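Local structure of Cg9734-pa (Drosophila melanogaster, 2BK9) at residues I27-N38 and S105-V116. The protein binds heme b, whose iron is held between two histidines, and probably carries oxygen, as expected of a globin. The protein carries 1 engineered substitution. Residues are numbered along the deposited sequence; the frame is centred on the assembly and turned at random.
With HEM (protoporphyrin IX containing Fe), chain B.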
# COMPACT_ATOMS: atom_id res chain seq x y z
N ILE A 27 -4.55 1.03 -7.97
CA ILE A 27 -4.79 0.73 -6.58
C ILE A 27 -5.89 1.61 -6.02
O ILE A 27 -6.88 1.12 -5.44
CB ILE A 27 -3.50 0.87 -5.76
CG1 ILE A 27 -2.48 -0.20 -6.14
CG2 ILE A 27 -3.81 0.87 -4.27
CD1 ILE A 27 -1.08 0.01 -5.58
N LEU A 28 -5.75 2.93 -6.17
CA LEU A 28 -6.67 3.80 -5.47
C LEU A 28 -8.04 3.86 -6.11
O LEU A 28 -9.04 3.91 -5.40
CB LEU A 28 -5.94 5.13 -5.28
CG LEU A 28 -6.36 6.03 -4.17
CD1 LEU A 28 -6.24 5.38 -2.80
CD2 LEU A 28 -5.60 7.32 -4.21
N THR A 29 -8.13 3.82 -7.43
CA THR A 29 -9.46 3.71 -8.03
C THR A 29 -10.17 2.42 -7.59
O THR A 29 -11.36 2.46 -7.32
CB THR A 29 -9.50 3.82 -9.55
OG1 THR A 29 -8.72 2.78 -10.14
CG2 THR A 29 -9.05 5.18 -10.04
N GLN A 30 -9.45 1.31 -7.50
CA GLN A 30 -10.09 0.07 -7.10
C GLN A 30 -10.56 0.15 -5.65
O GLN A 30 -11.63 -0.33 -5.30
CB GLN A 30 -9.15 -1.15 -7.33
CG GLN A 30 -9.79 -2.46 -6.87
CD GLN A 30 -9.00 -3.76 -6.98
OE1 GLN A 30 -9.47 -4.80 -6.49
NE2 GLN A 30 -7.86 -3.76 -7.65
N PHE A 31 -9.72 0.73 -4.81
CA PHE A 31 -10.08 0.94 -3.42
C PHE A 31 -11.40 1.70 -3.31
O PHE A 31 -12.30 1.29 -2.59
CB PHE A 31 -8.93 1.67 -2.78
CG PHE A 31 -9.08 2.01 -1.32
CD1 PHE A 31 -9.29 1.04 -0.35
CD2 PHE A 31 -8.90 3.31 -0.91
CE1 PHE A 31 -9.33 1.36 0.98
CE2 PHE A 31 -8.91 3.63 0.43
CZ PHE A 31 -9.13 2.64 1.37
N PHE A 32 -11.50 2.80 -4.03
CA PHE A 32 -12.70 3.62 -3.92
C PHE A 32 -13.90 3.02 -4.65
O PHE A 32 -15.03 3.25 -4.24
CB PHE A 32 -12.45 5.04 -4.43
CG PHE A 32 -11.44 5.79 -3.65
CD1 PHE A 32 -11.50 5.88 -2.26
CD2 PHE A 32 -10.42 6.48 -4.30
CE1 PHE A 32 -10.55 6.59 -1.60
CE2 PHE A 32 -9.49 7.21 -3.61
CZ PHE A 32 -9.57 7.29 -2.27
N ASN A 33 -13.66 2.27 -5.72
CA ASN A 33 -14.76 1.60 -6.41
C ASN A 33 -15.40 0.55 -5.55
O ASN A 33 -16.63 0.46 -5.45
CB ASN A 33 -14.19 0.99 -7.70
CG ASN A 33 -15.22 0.49 -8.62
OD1 ASN A 33 -16.32 1.01 -8.68
ND2 ASN A 33 -14.86 -0.55 -9.36
N ARG A 34 -14.57 -0.30 -4.93
CA ARG A 34 -15.08 -1.38 -4.05
C ARG A 34 -15.57 -0.84 -2.71
O ARG A 34 -16.52 -1.36 -2.18
CB ARG A 34 -13.98 -2.41 -3.81
CG ARG A 34 -13.59 -3.23 -5.00
CD ARG A 34 -12.69 -4.38 -4.57
NE ARG A 34 -12.18 -5.17 -5.65
CZ ARG A 34 -12.91 -6.01 -6.38
NH1 ARG A 34 -14.14 -6.32 -6.07
NH2 ARG A 34 -12.32 -6.63 -7.41
N PHE A 35 -14.89 0.17 -2.19
CA PHE A 35 -15.09 0.63 -0.82
C PHE A 35 -15.25 2.16 -0.81
O PHE A 35 -14.39 2.89 -0.34
CB PHE A 35 -13.94 0.16 0.04
CG PHE A 35 -13.64 -1.31 -0.10
CD1 PHE A 35 -14.52 -2.27 0.34
CD2 PHE A 35 -12.46 -1.73 -0.70
CE1 PHE A 35 -14.24 -3.60 0.19
CE2 PHE A 35 -12.17 -3.09 -0.83
CZ PHE A 35 -13.06 -4.00 -0.39
N PRO A 36 -16.36 2.64 -1.38
CA PRO A 36 -16.54 4.08 -1.56
C PRO A 36 -16.58 4.93 -0.31
O PRO A 36 -16.33 6.12 -0.41
CB PRO A 36 -17.86 4.18 -2.31
CG PRO A 36 -18.55 2.91 -2.06
CD PRO A 36 -17.45 1.88 -2.02
N SER A 37 -16.86 4.35 0.83
CA SER A 37 -16.89 5.15 2.04
C SER A 37 -15.56 5.85 2.26
O SER A 37 -15.54 6.96 2.79
CB SER A 37 -17.22 4.27 3.23
OG SER A 37 -16.16 3.40 3.53
N ASN A 38 -14.46 5.25 1.80
CA ASN A 38 -13.14 5.80 2.00
C ASN A 38 -12.94 7.14 1.26
O ASN A 38 -12.12 7.93 1.67
CB ASN A 38 -12.08 4.81 1.56
CG ASN A 38 -12.06 3.59 2.44
OD1 ASN A 38 -11.65 3.67 3.60
ND2 ASN A 38 -12.55 2.46 1.91
N SER A 105 -10.46 -0.38 6.91
CA SER A 105 -10.04 0.39 5.76
C SER A 105 -8.67 -0.04 5.25
O SER A 105 -8.47 -0.24 4.05
CB SER A 105 -10.04 1.86 6.14
OG SER A 105 -9.64 2.69 5.10
N TYR A 106 -7.68 -0.18 6.13
CA TYR A 106 -6.41 -0.71 5.74
C TYR A 106 -6.55 -2.09 5.08
O TYR A 106 -5.91 -2.37 4.06
CB TYR A 106 -5.43 -0.80 6.89
CG TYR A 106 -4.75 0.50 7.24
CD1 TYR A 106 -3.81 1.07 6.42
CD2 TYR A 106 -5.04 1.13 8.45
CE1 TYR A 106 -3.14 2.22 6.75
CE2 TYR A 106 -4.37 2.28 8.80
CZ TYR A 106 -3.40 2.81 7.97
OH TYR A 106 -2.70 3.93 8.31
N ASN A 107 -7.34 -2.98 5.66
CA ASN A 107 -7.51 -4.32 5.11
C ASN A 107 -8.21 -4.28 3.75
O ASN A 107 -7.88 -5.08 2.86
CB ASN A 107 -8.21 -5.22 6.10
CG ASN A 107 -7.30 -5.67 7.21
OD1 ASN A 107 -6.10 -5.83 7.01
ND2 ASN A 107 -7.87 -5.85 8.41
N GLN A 108 -9.12 -3.34 3.54
CA GLN A 108 -9.71 -3.09 2.24
C GLN A 108 -8.61 -2.75 1.22
O GLN A 108 -8.55 -3.31 0.12
CB GLN A 108 -10.75 -1.95 2.34
CG GLN A 108 -12.02 -2.37 3.01
CD GLN A 108 -12.92 -1.19 3.34
OE1 GLN A 108 -12.49 -0.04 3.34
NE2 GLN A 108 -14.18 -1.47 3.64
N LEU A 109 -7.71 -1.84 1.58
CA LEU A 109 -6.64 -1.46 0.68
C LEU A 109 -5.68 -2.62 0.44
O LEU A 109 -5.16 -2.77 -0.66
CB LEU A 109 -5.89 -0.24 1.24
CG LEU A 109 -4.84 0.34 0.29
CD1 LEU A 109 -5.43 0.92 -0.95
CD2 LEU A 109 -3.99 1.39 0.98
N LYS A 110 -5.46 -3.41 1.46
CA LYS A 110 -4.49 -4.52 1.38
C LYS A 110 -4.84 -5.47 0.24
O LYS A 110 -3.99 -5.85 -0.58
CB LYS A 110 -4.48 -5.29 2.70
CG LYS A 110 -3.51 -6.43 2.84
CD LYS A 110 -3.75 -7.15 4.22
CE LYS A 110 -2.58 -7.94 4.74
NZ LYS A 110 -3.10 -8.81 5.84
N GLY A 111 -6.10 -5.89 0.19
CA GLY A 111 -6.49 -6.81 -0.83
C GLY A 111 -6.39 -6.22 -2.21
O GLY A 111 -6.04 -6.88 -3.16
N VAL A 112 -6.65 -4.92 -2.31
CA VAL A 112 -6.57 -4.22 -3.60
C VAL A 112 -5.13 -4.08 -4.04
O VAL A 112 -4.84 -4.30 -5.22
CB VAL A 112 -7.23 -2.88 -3.46
CG1 VAL A 112 -6.84 -1.98 -4.57
CG2 VAL A 112 -8.76 -3.02 -3.28
N ILE A 113 -4.21 -3.77 -3.15
CA ILE A 113 -2.79 -3.71 -3.51
C ILE A 113 -2.33 -5.05 -4.05
O ILE A 113 -1.70 -5.13 -5.10
CB ILE A 113 -1.94 -3.31 -2.28
CG1 ILE A 113 -2.22 -1.85 -1.91
CG2 ILE A 113 -0.46 -3.53 -2.56
CD1 ILE A 113 -1.64 -1.49 -0.56
N LEU A 114 -2.64 -6.12 -3.34
CA LEU A 114 -2.21 -7.44 -3.78
C LEU A 114 -2.84 -7.82 -5.12
O LEU A 114 -2.17 -8.40 -5.97
CB LEU A 114 -2.50 -8.47 -2.69
CG LEU A 114 -1.55 -8.34 -1.47
CD1 LEU A 114 -2.10 -9.14 -0.31
CD2 LEU A 114 -0.14 -8.77 -1.80
N ASP A 115 -4.09 -7.44 -5.33
CA ASP A 115 -4.76 -7.68 -6.58
C ASP A 115 -4.04 -6.95 -7.74
O ASP A 115 -3.80 -7.53 -8.79
CB ASP A 115 -6.20 -7.22 -6.45
CG ASP A 115 -6.97 -7.42 -7.66
OD1 ASP A 115 -7.37 -8.58 -7.88
OD2 ASP A 115 -7.18 -6.48 -8.48
N VAL A 116 -3.73 -5.68 -7.53
CA VAL A 116 -3.11 -4.90 -8.57
C VAL A 116 -1.73 -5.46 -8.91
O VAL A 116 -1.38 -5.58 -10.08
CB VAL A 116 -3.05 -3.43 -8.18
CG1 VAL A 116 -2.09 -2.64 -9.11
CG2 VAL A 116 -4.44 -2.82 -8.19
CHA HEM B . -2.37 10.89 3.66
CHB HEM B . 0.43 7.10 2.70
CHC HEM B . -3.38 4.30 3.17
CHD HEM B . -6.25 8.08 3.66
C1A HEM B . -1.28 10.09 3.43
C2A HEM B . 0.11 10.54 3.46
C3A HEM B . 0.92 9.48 3.21
C4A HEM B . 0.03 8.38 2.98
CMA HEM B . 2.45 9.37 3.14
CAA HEM B . 0.53 11.98 3.76
CBA HEM B . 0.44 12.28 5.25
CGA HEM B . 0.74 13.75 5.42
O1A HEM B . -0.17 14.60 5.17
O2A HEM B . 1.87 14.07 5.80
C1B HEM B . -0.37 5.99 2.69
C2B HEM B . 0.12 4.65 2.57
C3B HEM B . -0.97 3.86 2.70
C4B HEM B . -2.11 4.68 2.96
CMB HEM B . 1.55 4.28 2.32
CAB HEM B . -1.02 2.38 2.73
CBB HEM B . -0.24 1.56 2.05
C1C HEM B . -4.50 5.05 3.35
C2C HEM B . -5.86 4.57 3.56
C3C HEM B . -6.68 5.62 3.64
C4C HEM B . -5.85 6.79 3.52
CMC HEM B . -6.23 3.09 3.69
CAC HEM B . -8.17 5.55 3.82
CBC HEM B . -9.07 6.41 3.41
C1D HEM B . -5.47 9.19 3.68
C2D HEM B . -5.92 10.49 3.94
C3D HEM B . -4.78 11.34 3.93
C4D HEM B . -3.67 10.46 3.68
CMD HEM B . -7.36 10.91 4.13
CAD HEM B . -4.79 12.83 4.16
CBD HEM B . -5.11 13.58 2.91
CGD HEM B . -5.16 15.07 3.09
O1D HEM B . -5.58 15.78 2.16
O2D HEM B . -4.77 15.55 4.19
NA HEM B . -1.30 8.76 3.17
NB HEM B . -1.75 6.00 2.93
NC HEM B . -4.52 6.42 3.34
ND HEM B . -4.09 9.18 3.54
FE HEM B . -2.91 7.62 3.22
O HOH W 1 -9.94 -6.37 -9.19
O HOH W 2 -16.35 0.60 4.14
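Asn38 bridges to helix 103-120 through both ends of its amide. Asn38 OD1 accepts from Ser105 OG at 2.7 Å, the hydroxyl standing above the carbonyl plane, while Asn38 ND2 gives a nearly straight bond (172°) to Gln108 OE1, 2.9 Å away and in the plane of the Asn38 amide. Because ND2 also donates to Phe35 O, the amide is gripped by three bonds and its rotation is fixed beside the heme. At the opposite end of the contact Gln30, with CG anti to the backbone N (chi1 178°) and the chain extended beyond it, brings Gln30 NE2 to 2.9 Å from Asp115 OD2, on the anti side but well out of the carboxylate plane. Gln30 OE1 takes Arg34 NE on a lone pair, and a water links Arg34 NH2 to Asp115 OD2. Next to the Asn38 end, the amide of Gln108 stacks on the Phe35 ring, planes 13° apart; Arg34 CB lies over the other face. Leu109 CD1 sits over one face of Phe31. Ile27 fits as a knob among Leu109, Val112, Ile113 and Val116, and Val112 reciprocates among Ile27, Gln30, Phe31 and Arg34. Helices 20-34 and 103-120 form the B/G packing of the globin fold, to which turn 36-38 adds the Asn38 bonds. Asn38-Ser105 and Phe31-Leu109 serve both this packing and the heme pocket; the other pairs join the helices alone.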